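Local structure of peptidylprolyl isomerase PrsA (Bacillus anthracis, 6VJ4) at residues A[164-172]-A[184-193]; A[104-114]-A[153-162]. The protein catalyses cis-trans isomerisation of peptidyl-prolyl bonds, helps secreted proteins fold after translocation and is important for secretion of the protective antigen. All coordinates share one frame; numbering follows the deposited sequence. Where two conformers were deposited one is given.

Interaction 1: residues A[164-172]-A[184-193]; sequences MTPEFETAA and VQSPNGYHII
Phe168 stands edge-on to His191, which with His114 makes up the two-histidine motif typical of parvulin active sites and is probably part of the active site of this PpiC-type domain. With CG anti to the backbone N (chi1 -178°), the phenyl ring leaves helix 166-172 and reaches the hairpin strand. There its CD2 edge points at the face of the His191 imidazole, a T-shaped pair with centroids 5.0 Å apart and planes at 81°. Ile193 works on another side of the same phenyl: its CD1 lies over one face, 3.8 Å from the centroid of the Phe168 ring, a CH-pi contact, while the methyl CE of selenomethionine Met164 covers the opposite face. Farther along the helix, Ala171 CB nestles against the branch of Val184, 3.6 Å from Val184 CG2, and also touches Ile193 CD1.

A polar cluster at the start of the helix is joined to the hairpin turn by one water. Thr165 is the N-cap: its OG1 accepts from Phe168 N at 3.3 Å and lies 2.7 Å from the water, which donates to Asn188 OD1. On the hairpin side, Ser186 OG is gripped twice, by Asn188 N in an ST turn and by His191 NE2 at 2.7 Å, which, with the bond from ND1 to His114, fixes the rotation of the imidazole. Glu167 packs its CB 3.3 Å from Gln185 O and leans its carboxylate towards Pro187 CD.

The helix runs 26° from the direction of strand 189-193 and nearly antiparallel to strand 184-186, the outermost strand of this side of the sheet. His114 belongs to the adjacent strand 110-117, and Phe168 also packs on Leu156 and Phe159 of strand 155-159.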
HETATM    1  N   MSE A 164      20.613  22.031 -16.755  1.00 30.05           N
HETATM    2  CA  MSE A 164      21.729  21.372 -16.104  1.00 31.29           C
HETATM    3  C   MSE A 164      21.300  20.956 -14.700  1.00 31.46           C
HETATM    4  O   MSE A 164      20.175  21.234 -14.283  1.00 33.32           O
HETATM    5  CB  MSE A 164      22.939  22.309 -16.032  1.00 32.25           C
HETATM    6  CG  MSE A 164      23.414  22.851 -17.355  1.00 32.46           C
HETATM    7 SE   MSE A 164      24.141  21.438 -18.487  1.00 43.12          SE
HETATM    8  CE  MSE A 164      25.949  20.978 -17.853  1.00 43.16           C
ATOM      9  N   THR A 165      22.195  20.273 -13.981  1.00 29.38           N
ATOM     10  CA  THR A 165      21.912  19.874 -12.610  1.00 30.65           C
ATOM     11  C   THR A 165      21.815  21.128 -11.751  1.00 29.36           C
ATOM     12  O   THR A 165      22.466  22.122 -12.047  1.00 28.37           O
ATOM     13  CB  THR A 165      22.979  18.924 -12.049  1.00 33.96           C
ATOM     14  OG1 THR A 165      24.204  19.642 -11.933  1.00 32.14           O
ATOM     15  CG2 THR A 165      23.166  17.686 -12.900  1.00 35.53           C
ATOM     16  N   PRO A 166      20.976  21.135 -10.695  1.00 30.27           N
ATOM     17  CA  PRO A 166      20.831  22.306  -9.828  1.00 32.10           C
ATOM     18  C   PRO A 166      22.184  22.781  -9.275  1.00 29.76           C
ATOM     19  O   PRO A 166      22.400  23.974  -9.214  1.00 29.04           O
ATOM     20  CB  PRO A 166      19.926  21.836  -8.674  1.00 34.95           C
ATOM     21  CG  PRO A 166      19.212  20.610  -9.204  1.00 36.87           C
ATOM     22  CD  PRO A 166      20.073  20.039 -10.311  1.00 34.30           C
ATOM     23  N   GLU A 167      23.048  21.839  -8.874  1.00 30.72           N
ATOM     24  CA  GLU A 167      24.391  22.210  -8.349  1.00 29.33           C
ATOM     25  C   GLU A 167      25.159  23.003  -9.408  1.00 25.26           C
ATOM     26  O   GLU A 167      25.770  24.037  -9.073  1.00 25.08           O
ATOM     27  CB  GLU A 167      25.196  20.969  -7.970  1.00 35.41           C
ATOM     28  CG  GLU A 167      24.605  20.183  -6.810  1.00 39.07           C
ATOM     29  CD  GLU A 167      23.459  19.228  -7.117  1.00 44.27           C
ATOM     30  OE1 GLU A 167      23.062  19.082  -8.299  1.00 41.48           O
ATOM     31  OE2 GLU A 167      22.962  18.621  -6.157  1.00 50.84           O
ATOM     32  N   PHE A 168      25.130  22.517 -10.643  1.00 24.74           N
ATOM     33  CA  PHE A 168      25.879  23.199 -11.718  1.00 22.75           C
ATOM     34  C   PHE A 168      25.245  24.576 -11.981  1.00 22.70           C
ATOM     35  O   PHE A 168      25.932  25.575 -12.071  1.00 21.05           O
ATOM     36  CB  PHE A 168      25.809  22.393 -13.005  1.00 24.28           C
ATOM     37  CG  PHE A 168      26.592  22.981 -14.140  1.00 23.30           C
ATOM     38  CD1 PHE A 168      26.063  23.989 -14.923  1.00 21.82           C
ATOM     39  CD2 PHE A 168      27.849  22.484 -14.466  1.00 25.01           C
ATOM     40  CE1 PHE A 168      26.786  24.524 -15.973  1.00 23.36           C
ATOM     41  CE2 PHE A 168      28.560  23.017 -15.528  1.00 22.40           C
ATOM     42  CZ  PHE A 168      28.039  24.049 -16.266  1.00 24.93           C
ATOM     43  N   GLU A 169      23.922  24.564 -12.070  0.70 22.61           N
ATOM     44  CA  GLU A 169      23.172  25.805 -12.392  0.70 24.13           C
ATOM     45  C   GLU A 169      23.418  26.870 -11.325  0.70 21.99           C
ATOM     46  O   GLU A 169      23.608  28.041 -11.708  0.70 21.65           O
ATOM     47  CB  GLU A 169      21.684  25.504 -12.494  0.70 25.53           C
ATOM     48  CG  GLU A 169      20.863  26.751 -12.736  0.70 26.09           C
ATOM     49  CD  GLU A 169      19.417  26.517 -13.115  0.70 27.64           C
ATOM     50  OE1 GLU A 169      19.104  25.443 -13.695  0.70 28.83           O
ATOM     51  OE2 GLU A 169      18.602  27.403 -12.815  0.70 24.63           O
ATOM     52  N   THR A 170      23.363  26.476 -10.049  1.00 23.38           N
ATOM     53  CA  THR A 170      23.527  27.429  -8.928  1.00 25.84           C
ATOM     54  C   THR A 170      24.879  28.126  -9.059  1.00 26.64           C
ATOM     55  O   THR A 170      24.949  29.371  -8.926  1.00 23.97           O
ATOM     56  CB  THR A 170      23.355  26.737  -7.574  1.00 30.72           C
ATOM     57  OG1 THR A 170      21.986  26.328  -7.514  1.00 33.63           O
ATOM     58  CG2 THR A 170      23.696  27.647  -6.415  1.00 34.13           C
ATOM     59  N   ALA A 171      25.920  27.347  -9.352  1.00 23.44           N
ATOM     60  CA  ALA A 171      27.263  27.934  -9.475  1.00 23.50           C
ATOM     61  C   ALA A 171      27.374  28.816 -10.718  1.00 20.72           C
ATOM     62  O   ALA A 171      27.963  29.925 -10.620  1.00 23.13           O
ATOM     63  CB  ALA A 171      28.281  26.817  -9.524  1.00 23.81           C
ATOM     64  N   ALA A 172      26.854  28.345 -11.854  1.00 19.01           N
ATOM     65  CA  ALA A 172      26.991  29.069 -13.130  1.00 18.56           C
ATOM     66  C   ALA A 172      26.348  30.459 -13.040  1.00 20.22           C
ATOM     67  O   ALA A 172      26.945  31.425 -13.528  1.00 19.63           O
ATOM     68  CB  ALA A 172      26.373  28.249 -14.238  1.00 19.95           C
ATOM     69  N   VAL A 184      33.094  22.677  -8.493  1.00 23.32           N
ATOM     70  CA  VAL A 184      31.660  22.554  -8.144  1.00 25.29           C
ATOM     71  C   VAL A 184      31.294  21.079  -8.146  1.00 26.55           C
ATOM     72  O   VAL A 184      31.341  20.458  -9.233  1.00 25.43           O
ATOM     73  CB  VAL A 184      30.792  23.343  -9.140  1.00 25.43           C
ATOM     74  CG1 VAL A 184      29.317  23.171  -8.833  1.00 28.21           C
ATOM     75  CG2 VAL A 184      31.196  24.805  -9.171  1.00 27.80           C
ATOM     76  N   GLN A 185      30.887  20.566  -6.987  1.00 27.62           N
ATOM     77  CA  GLN A 185      30.510  19.141  -6.920  1.00 31.24           C
ATOM     78  C   GLN A 185      29.098  18.962  -7.457  1.00 32.04           C
ATOM     79  O   GLN A 185      28.223  19.809  -7.158  1.00 33.48           O
ATOM     80  CB  GLN A 185      30.596  18.601  -5.497  1.00 36.34           C
ATOM     81  CG  GLN A 185      30.472  17.088  -5.452  1.00 42.41           C
ATOM     82  CD  GLN A 185      30.508  16.567  -4.041  1.00 50.56           C
ATOM     83  OE1 GLN A 185      29.967  17.180  -3.124  1.00 60.05           O
ATOM     84  NE2 GLN A 185      31.119  15.409  -3.868  1.00 55.63           N
ATOM     85  N   SER A 186      28.931  17.949  -8.295  1.00 32.61           N
ATOM     86  CA  SER A 186      27.586  17.564  -8.788  1.00 37.06           C
ATOM     87  C   SER A 186      27.548  16.042  -8.807  1.00 36.70           C
ATOM     88  O   SER A 186      28.566  15.389  -8.563  1.00 35.21           O
ATOM     89  CB  SER A 186      27.287  18.142 -10.146  1.00 35.81           C
ATOM     90  OG  SER A 186      27.806  17.301 -11.157  1.00 36.35           O
ATOM     91  N   PRO A 187      26.379  15.416  -9.059  1.00 42.28           N
ATOM     92  CA  PRO A 187      26.311  13.960  -9.126  1.00 45.94           C
ATOM     93  C   PRO A 187      27.228  13.397 -10.224  1.00 44.59           C
ATOM     94  O   PRO A 187      27.553  12.239 -10.166  1.00 47.22           O
ATOM     95  CB  PRO A 187      24.826  13.676  -9.424  1.00 48.19           C
ATOM     96  CG  PRO A 187      24.104  14.917  -8.936  1.00 48.34           C
ATOM     97  CD  PRO A 187      25.064  16.057  -9.212  1.00 44.52           C
ATOM     98  N   ASN A 188      27.634  14.245 -11.173  1.00 41.74           N
ATOM     99  CA  ASN A 188      28.485  13.843 -12.330  1.00 42.32           C
ATOM    100  C   ASN A 188      29.981  13.908 -11.963  1.00 39.47           C
ATOM    101  O   ASN A 188      30.800  13.289 -12.667  1.00 37.69           O
ATOM    102  CB  ASN A 188      28.166  14.737 -13.533  1.00 45.00           C
ATOM    103  CG  ASN A 188      26.689  14.744 -13.876  1.00 50.52           C
ATOM    104  OD1 ASN A 188      26.111  15.794 -14.149  1.00 55.01           O
ATOM    105  ND2 ASN A 188      26.061  13.584 -13.810  1.00 53.68           N
ATOM    106  N   GLY A 189      30.335  14.615 -10.889  1.00 36.64           N
ATOM    107  CA  GLY A 189      31.752  14.732 -10.483  1.00 34.15           C
ATOM    108  C   GLY A 189      32.061  16.162 -10.070  1.00 31.90           C
ATOM    109  O   GLY A 189      31.213  16.763  -9.410  1.00 36.70           O
ATOM    110  N   TYR A 190      33.224  16.693 -10.461  1.00 25.88           N
ATOM    111  CA  TYR A 190      33.563  18.089 -10.109  1.00 23.52           C
ATOM    112  C   TYR A 190      33.702  18.890 -11.390  1.00 23.53           C
ATOM    113  O   TYR A 190      34.427  18.445 -12.318  1.00 23.34           O
ATOM    114  CB  TYR A 190      34.868  18.185  -9.312  1.00 25.41           C
ATOM    115  CG  TYR A 190      34.748  17.607  -7.936  1.00 30.05           C
ATOM    116  CD1 TYR A 190      34.304  18.378  -6.876  1.00 33.48           C
ATOM    117  CD2 TYR A 190      35.046  16.272  -7.708  1.00 39.49           C
ATOM    118  CE1 TYR A 190      34.168  17.834  -5.605  1.00 38.51           C
ATOM    119  CE2 TYR A 190      34.915  15.717  -6.447  1.00 43.65           C
ATOM    120  CZ  TYR A 190      34.462  16.498  -5.398  1.00 44.65           C
ATOM    121  OH  TYR A 190      34.335  15.947  -4.155  1.00 55.68           O
ATOM    122  N   HIS A 191      33.095  20.082 -11.402  1.00 22.13           N
ATOM    123  CA  HIS A 191      33.117  20.935 -12.600  1.00 22.81           C
ATOM    124  C   HIS A 191      33.922  22.195 -12.350  1.00 23.35           C
ATOM    125  O   HIS A 191      33.858  22.738 -11.233  1.00 24.30           O
ATOM    126  CB  HIS A 191      31.713  21.441 -12.994  1.00 22.22           C
ATOM    127  CG  HIS A 191      30.680  20.394 -13.169  1.00 23.28           C
ATOM    128  ND1 HIS A 191      30.287  19.953 -14.421  1.00 22.99           N
ATOM    129  CD2 HIS A 191      29.948  19.701 -12.271  1.00 26.18           C
ATOM    130  CE1 HIS A 191      29.366  19.032 -14.286  1.00 25.84           C
ATOM    131  NE2 HIS A 191      29.137  18.847 -12.976  1.00 28.64           N
ATOM    132  N   ILE A 192      34.703  22.571 -13.348  1.00 21.01           N
ATOM    133  CA  ILE A 192      35.263  23.935 -13.385  1.00 20.88           C
ATOM    134  C   ILE A 192      34.421  24.623 -14.459  1.00 19.22           C
ATOM    135  O   ILE A 192      34.383  24.126 -15.608  1.00 19.06           O
ATOM    136  CB  ILE A 192      36.759  23.965 -13.675  1.00 23.46           C
ATOM    137  CG1 ILE A 192      37.538  23.252 -12.567  1.00 26.02           C
ATOM    138  CG2 ILE A 192      37.216  25.394 -13.837  1.00 22.33           C
ATOM    139  CD1 ILE A 192      37.396  23.882 -11.201  1.00 27.49           C
ATOM    140  N   ILE A 193      33.751  25.714 -14.083  1.00 19.55           N
ATOM    141  CA  ILE A 193      32.769  26.366 -14.989  1.00 19.90           C
ATOM    142  C   ILE A 193      33.253  27.765 -15.370  1.00 18.25           C
ATOM    143  O   ILE A 193      33.809  28.487 -14.486  1.00 21.19           O
ATOM    144  CB  ILE A 193      31.393  26.455 -14.292  1.00 20.42           C
ATOM    145  CG1 ILE A 193      30.928  25.118 -13.718  1.00 20.16           C
ATOM    146  CG2 ILE A 193      30.356  27.079 -15.230  1.00 20.78           C
ATOM    147  CD1 ILE A 193      29.679  25.217 -12.835  1.00 22.90           C
TER
HETATM  148  O   HOH W   1      26.208  18.355 -13.183  0.50 37.81           O

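Interaction 2: residues A[104-114]-A[153-162]; sequences DHYKPEIKASH and GGDLGYFHSG
Phe159 and Ile110 pair both through their backbones and through their side chains, at the closely fitted middle of this antiparallel contact. Ile110 N donates to Phe159 O at 3.1 Å and Phe159 N returns a bond to Ile110 O at 2.8 Å. On the face that carries both side chains, Ile110 CD1 reaches Phe159 CZ at 3.7 Å, and Ala112 CB touches the same ring. Pairing is interrupted around Gly157, leaving the buried Ala112 N and Gly157 O without partners, and resumes with Leu156 N to Ala112 O and His114 N to Gly154 O.

On the other face Lys111 CB makes a snug CH-pi contact over the centre of the Tyr158 ring, 3.5 Å from its centroid. The looser, wetter character lies at the polar ends: a water bonded to Tyr158 OH holds Lys111 NZ only weakly, and others join Ser113 OG to Asp155 OD1 and to Gly153 O. Asp155 OD1 also accepts from Gly157 N in an Asx turn. Strand 155-159 is the edge strand, paired to the inner strand 110-117, of the four-stranded antiparallel sheet of the parvulin fold.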
ATOM      1  N   ASP A 104      10.832  30.238 -10.121  1.00 31.46           N
ATOM      2  CA  ASP A 104      12.205  29.755  -9.796  1.00 32.14           C
ATOM      3  C   ASP A 104      13.021  29.496 -11.066  1.00 29.72           C
ATOM      4  O   ASP A 104      14.259  29.350 -10.935  1.00 29.68           O
ATOM      5  CB  ASP A 104      12.187  28.477  -8.955  1.00 34.15           C
ATOM      6  CG  ASP A 104      11.705  28.676  -7.532  1.00 41.99           C
ATOM      7  OD1 ASP A 104      11.644  29.854  -7.085  1.00 43.59           O
ATOM      8  OD2 ASP A 104      11.377  27.649  -6.883  1.00 47.33           O
ATOM      9  N   HIS A 105      12.362  29.387 -12.220  1.00 28.09           N
ATOM     10  CA  HIS A 105      13.061  29.135 -13.507  1.00 29.31           C
ATOM     11  C   HIS A 105      13.067  30.409 -14.355  1.00 25.69           C
ATOM     12  O   HIS A 105      13.421  30.313 -15.517  1.00 25.73           O
ATOM     13  CB  HIS A 105      12.432  27.949 -14.244  1.00 31.73           C
ATOM     14  CG  HIS A 105      12.697  26.639 -13.589  1.00 37.70           C
ATOM     15  ND1 HIS A 105      12.084  26.268 -12.404  1.00 38.15           N
ATOM     16  CD2 HIS A 105      13.525  25.625 -13.928  1.00 41.43           C
ATOM     17  CE1 HIS A 105      12.514  25.076 -12.048  1.00 42.51           C
ATOM     18  NE2 HIS A 105      13.401  24.658 -12.964  1.00 42.99           N
ATOM     19  N   TYR A 106      12.682  31.545 -13.774  1.00 24.77           N
ATOM     20  CA  TYR A 106      12.722  32.825 -14.523  1.00 23.79           C
ATOM     21  C   TYR A 106      14.134  33.380 -14.397  1.00 23.44           C
ATOM     22  O   TYR A 106      14.447  34.098 -13.431  1.00 22.72           O
ATOM     23  CB  TYR A 106      11.670  33.803 -14.019  1.00 24.52           C
ATOM     24  CG  TYR A 106      11.714  35.146 -14.689  1.00 24.66           C
ATOM     25  CD1 TYR A 106      11.384  35.305 -16.027  1.00 25.17           C
ATOM     26  CD2 TYR A 106      12.003  36.281 -13.964  1.00 24.74           C
ATOM     27  CE1 TYR A 106      11.383  36.554 -16.625  1.00 25.68           C
ATOM     28  CE2 TYR A 106      11.999  37.539 -14.547  1.00 25.37           C
ATOM     29  CZ  TYR A 106      11.699  37.679 -15.888  1.00 25.91           C
ATOM     30  OH  TYR A 106      11.717  38.930 -16.446  1.00 26.18           O
ATOM     31  N   LYS A 107      14.963  32.977 -15.342  1.00 24.21           N
ATOM     32  CA  LYS A 107      16.383  33.385 -15.396  1.00 24.07           C
ATOM     33  C   LYS A 107      16.798  33.542 -16.843  1.00 23.73           C
ATOM     34  O   LYS A 107      16.254  32.893 -17.738  1.00 23.39           O
ATOM     35  CB  LYS A 107      17.281  32.331 -14.762  1.00 24.05           C
ATOM     36  CG  LYS A 107      16.960  31.956 -13.334  1.00 25.16           C
ATOM     37  CD  LYS A 107      17.972  30.984 -12.767  1.00 27.47           C
ATOM     38  CE  LYS A 107      17.533  30.433 -11.433  1.00 29.12           C
ATOM     39  NZ  LYS A 107      18.508  29.449 -10.902  1.00 30.79           N
ATOM     40  N   PRO A 108      17.791  34.394 -17.118  1.00 22.76           N
ATOM     41  CA  PRO A 108      18.280  34.546 -18.475  1.00 23.75           C
ATOM     42  C   PRO A 108      18.932  33.259 -18.985  1.00 23.10           C
ATOM     43  O   PRO A 108      19.480  32.510 -18.181  1.00 21.63           O
ATOM     44  CB  PRO A 108      19.354  35.634 -18.388  1.00 25.17           C
ATOM     45  CG  PRO A 108      19.688  35.753 -16.918  1.00 26.86           C
ATOM     46  CD  PRO A 108      18.528  35.195 -16.127  1.00 24.75           C
ATOM     47  N   GLU A 109      18.779  33.006 -20.283  1.00 24.01           N
ATOM     48  CA  GLU A 109      19.525  31.911 -20.939  1.00 24.58           C
ATOM     49  C   GLU A 109      21.006  32.273 -20.800  1.00 23.39           C
ATOM     50  O   GLU A 109      21.349  33.463 -20.969  1.00 23.04           O
ATOM     51  CB  GLU A 109      19.006  31.847 -22.377  1.00 29.15           C
ATOM     52  CG  GLU A 109      19.346  30.611 -23.150  1.00 35.84           C
ATOM     53  CD  GLU A 109      18.734  30.554 -24.547  1.00 37.40           C
ATOM     54  OE1 GLU A 109      17.932  31.441 -24.891  1.00 41.50           O
ATOM     55  OE2 GLU A 109      19.066  29.624 -25.281  1.00 48.02           O
ATOM     56  N   ILE A 110      21.842  31.295 -20.465  1.00 22.11           N
ATOM     57  CA  ILE A 110      23.299  31.562 -20.303  1.00 21.58           C
ATOM     58  C   ILE A 110      24.102  30.589 -21.154  1.00 21.27           C
ATOM     59  O   ILE A 110      23.613  29.498 -21.480  1.00 22.66           O
ATOM     60  CB  ILE A 110      23.764  31.487 -18.844  1.00 21.33           C
ATOM     61  CG1 ILE A 110      23.338  30.181 -18.167  1.00 21.64           C
ATOM     62  CG2 ILE A 110      23.278  32.698 -18.060  1.00 21.21           C
ATOM     63  CD1 ILE A 110      24.040  29.914 -16.837  1.00 22.02           C
ATOM     64  N   LYS A 111      25.302  31.024 -21.498  1.00 21.63           N
ATOM     65  CA  LYS A 111      26.239  30.144 -22.204  1.00 20.47           C
ATOM     66  C   LYS A 111      27.413  29.934 -21.263  1.00 19.43           C
ATOM     67  O   LYS A 111      27.848  30.889 -20.616  1.00 20.88           O
ATOM     68  CB  LYS A 111      26.688  30.744 -23.536  1.00 22.12           C
ATOM     69  CG  LYS A 111      27.623  29.853 -24.324  1.00 24.79           C
ATOM     70  CD  LYS A 111      27.907  30.368 -25.696  1.00 26.95           C
ATOM     71  CE  LYS A 111      28.605  31.704 -25.708  1.00 31.18           C
ATOM     72  NZ  LYS A 111      29.112  31.998 -27.079  1.00 40.63           N
ATOM     73  N   ALA A 112      27.857  28.698 -21.179  1.00 18.97           N
ATOM     74  CA  ALA A 112      29.012  28.410 -20.317  1.00 18.96           C
ATOM     75  C   ALA A 112      29.848  27.301 -20.933  1.00 19.26           C
ATOM     76  O   ALA A 112      29.343  26.512 -21.766  1.00 21.29           O
ATOM     77  CB  ALA A 112      28.558  27.965 -18.944  1.00 19.36           C
ATOM     78  N   SER A 113      31.081  27.256 -20.487  1.00 19.19           N
ATOM     79  CA  SER A 113      31.956  26.100 -20.797  1.00 19.29           C
ATOM     80  C   SER A 113      32.258  25.396 -19.485  1.00 18.32           C
ATOM     81  O   SER A 113      32.197  26.037 -18.419  1.00 19.66           O
ATOM     82  CB  SER A 113      33.241  26.491 -21.482  1.00 20.14           C
ATOM     83  OG  SER A 113      32.960  27.141 -22.712  1.00 21.76           O
ATOM     84  N   HIS A 114      32.631  24.120 -19.541  1.00 18.96           N
ATOM     85  CA  HIS A 114      33.035  23.473 -18.277  1.00 18.32           C
ATOM     86  C   HIS A 114      34.042  22.365 -18.571  1.00 18.49           C
ATOM     87  O   HIS A 114      34.159  21.912 -19.757  1.00 19.69           O
ATOM     88  CB  HIS A 114      31.858  22.905 -17.473  1.00 19.42           C
ATOM     89  CG  HIS A 114      31.275  21.626 -17.966  1.00 20.32           C
ATOM     90  ND1 HIS A 114      30.865  20.624 -17.090  1.00 22.89           N
ATOM     91  CD2 HIS A 114      31.012  21.161 -19.214  1.00 21.34           C
ATOM     92  CE1 HIS A 114      30.368  19.608 -17.791  1.00 23.06           C
ATOM     93  NE2 HIS A 114      30.469  19.895 -19.100  1.00 22.92           N
ATOM     94  N   GLY A 153      35.867  22.221 -26.673  1.00 22.31           N
ATOM     95  CA  GLY A 153      36.614  23.014 -25.688  1.00 23.09           C
ATOM     96  C   GLY A 153      35.780  23.269 -24.436  1.00 21.15           C
ATOM     97  O   GLY A 153      36.049  24.255 -23.701  1.00 22.39           O
ATOM     98  N   GLY A 154      34.822  22.386 -24.167  1.00 20.01           N
ATOM     99  CA  GLY A 154      33.985  22.504 -22.957  1.00 20.50           C
ATOM    100  C   GLY A 154      32.746  23.356 -23.166  1.00 21.54           C
ATOM    101  O   GLY A 154      31.928  23.390 -22.234  1.00 20.26           O
ATOM    102  N   ASP A 155      32.554  23.923 -24.365  1.00 22.19           N
ATOM    103  CA  ASP A 155      31.380  24.801 -24.618  1.00 22.40           C
ATOM    104  C   ASP A 155      30.074  23.992 -24.582  1.00 22.12           C
ATOM    105  O   ASP A 155      29.966  22.978 -25.296  1.00 23.85           O
ATOM    106  CB  ASP A 155      31.529  25.521 -25.962  1.00 25.14           C
ATOM    107  CG  ASP A 155      30.341  26.395 -26.336  1.00 29.83           C
ATOM    108  OD1 ASP A 155      29.698  26.966 -25.423  1.00 28.15           O
ATOM    109  OD2 ASP A 155      30.053  26.473 -27.554  1.00 33.24           O
ATOM    110  N   LEU A 156      29.108  24.443 -23.773  1.00 22.22           N
ATOM    111  CA  LEU A 156      27.782  23.793 -23.613  1.00 22.43           C
ATOM    112  C   LEU A 156      26.761  24.525 -24.475  1.00 22.42           C
ATOM    113  O   LEU A 156      25.643  24.010 -24.608  1.00 23.63           O
ATOM    114  CB  LEU A 156      27.355  23.893 -22.148  1.00 24.61           C
ATOM    115  CG  LEU A 156      28.178  23.052 -21.179  1.00 23.42           C
ATOM    116  CD1 LEU A 156      27.966  23.510 -19.745  1.00 23.43           C
ATOM    117  CD2 LEU A 156      27.836  21.583 -21.327  1.00 24.03           C
ATOM    118  N   GLY A 157      27.158  25.675 -25.027  1.00 23.03           N
ATOM    119  CA  GLY A 157      26.218  26.540 -25.767  1.00 24.11           C
ATOM    120  C   GLY A 157      25.245  27.203 -24.804  1.00 23.70           C
ATOM    121  O   GLY A 157      25.439  27.078 -23.590  1.00 22.55           O
ATOM    122  N   TYR A 158      24.256  27.908 -25.341  1.00 23.20           N
ATOM    123  CA  TYR A 158      23.225  28.545 -24.489  1.00 23.26           C
ATOM    124  C   TYR A 158      22.233  27.502 -23.977  1.00 24.06           C
ATOM    125  O   TYR A 158      21.801  26.614 -24.762  1.00 26.74           O
ATOM    126  CB  TYR A 158      22.494  29.642 -25.262  1.00 25.73           C
ATOM    127  CG  TYR A 158      23.249  30.943 -25.278  1.00 25.16           C
ATOM    128  CD1 TYR A 158      23.160  31.809 -24.202  1.00 25.80           C
ATOM    129  CD2 TYR A 158      24.078  31.290 -26.334  1.00 26.31           C
ATOM    130  CE1 TYR A 158      23.878  32.992 -24.164  1.00 25.51           C
ATOM    131  CE2 TYR A 158      24.783  32.484 -26.323  1.00 26.72           C
ATOM    132  CZ  TYR A 158      24.672  33.338 -25.237  1.00 26.36           C
ATOM    133  OH  TYR A 158      25.419  34.469 -25.169  1.00 28.05           O
ATOM    134  N   PHE A 159      21.856  27.633 -22.709  1.00 24.28           N
ATOM    135  CA  PHE A 159      20.853  26.734 -22.092  1.00 25.54           C
ATOM    136  C   PHE A 159      20.012  27.535 -21.107  1.00 27.08           C
ATOM    137  O   PHE A 159      20.450  28.579 -20.601  1.00 24.82           O
ATOM    138  CB  PHE A 159      21.526  25.538 -21.421  1.00 25.36           C
ATOM    139  CG  PHE A 159      22.562  25.905 -20.394  1.00 24.19           C
ATOM    140  CD1 PHE A 159      23.888  26.093 -20.767  1.00 26.08           C
ATOM    141  CD2 PHE A 159      22.221  26.065 -19.067  1.00 25.57           C
ATOM    142  CE1 PHE A 159      24.841  26.443 -19.827  1.00 25.80           C
ATOM    143  CE2 PHE A 159      23.179  26.415 -18.121  1.00 26.40           C
ATOM    144  CZ  PHE A 159      24.487  26.604 -18.509  1.00 26.58           C
ATOM    145  N   HIS A 160      18.798  27.054 -20.873  0.70 27.09           N
ATOM    146  CA  HIS A 160      17.891  27.719 -19.911  0.70 27.69           C
ATOM    147  C   HIS A 160      17.978  27.078 -18.527  0.70 26.91           C
ATOM    148  O   HIS A 160      18.462  25.948 -18.377  0.70 26.74           O
ATOM    149  CB  HIS A 160      16.444  27.658 -20.432  0.70 32.31           C
ATOM    150  CG  HIS A 160      16.149  28.554 -21.591  0.70 34.09           C
ATOM    151  ND1 HIS A 160      15.632  29.833 -21.428  0.70 36.01           N
ATOM    152  CD2 HIS A 160      16.252  28.359 -22.925  0.70 39.24           C
ATOM    153  CE1 HIS A 160      15.444  30.382 -22.609  0.70 38.86           C
ATOM    154  NE2 HIS A 160      15.828  29.507 -23.542  0.70 39.98           N
ATOM    155  N   SER A 161      17.435  27.783 -17.547  1.00 25.23           N
ATOM    156  CA  SER A 161      17.305  27.261 -16.176  1.00 27.12           C
ATOM    157  C   SER A 161      16.577  25.908 -16.244  1.00 29.14           C
ATOM    158  O   SER A 161      15.563  25.801 -16.988  1.00 31.13           O
ATOM    159  CB  SER A 161      16.523  28.257 -15.339  1.00 28.22           C
ATOM    160  OG  SER A 161      16.329  27.773 -14.021  1.00 30.73           O
ATOM    161  N   GLY A 162      17.059  24.916 -15.510  1.00 29.00           N
ATOM    162  CA  GLY A 162      16.463  23.569 -15.509  1.00 34.16           C
ATOM    163  C   GLY A 162      17.168  22.612 -16.446  1.00 33.43           C
ATOM    164  O   GLY A 162      16.939  21.395 -16.311  1.00 36.86           O
TER
HETATM  165  O   HOH W   2      16.452  30.282 -18.459  1.00 30.33           O
HETATM  166  O   HOH W   3      27.207  34.764 -27.136  1.00 31.27           O
HETATM  167  O   HOH W   4      31.176  28.700 -23.756  1.00 23.67           O
HETATM  168  O   HOH W   5      35.218  26.840 -24.052  1.00 25.76           O

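How the interactions relate
Interactions 1 and 2 are successive in the chain and share one sheet, their centres 12 Å apart: a short loop after strand 155-159 leads into helix 166-174, so the edge strand of interaction 2 supplies the approach to the helix of interaction 1. In one of its two conformers Glu169 probably hydrogen-bonds through OE2 to Ser161 OG at 2.6 Å and through OE1 to Gly162 N at 2.8 Å, and Lys107 NZ pairs with the same OE2. Phe168 CZ reaches Leu156 CD1 at 3.5 Å. Each interaction contributes one histidine, His191 and His114 respectively, to the probable active site, so both contacts probably help shape the catalytic region.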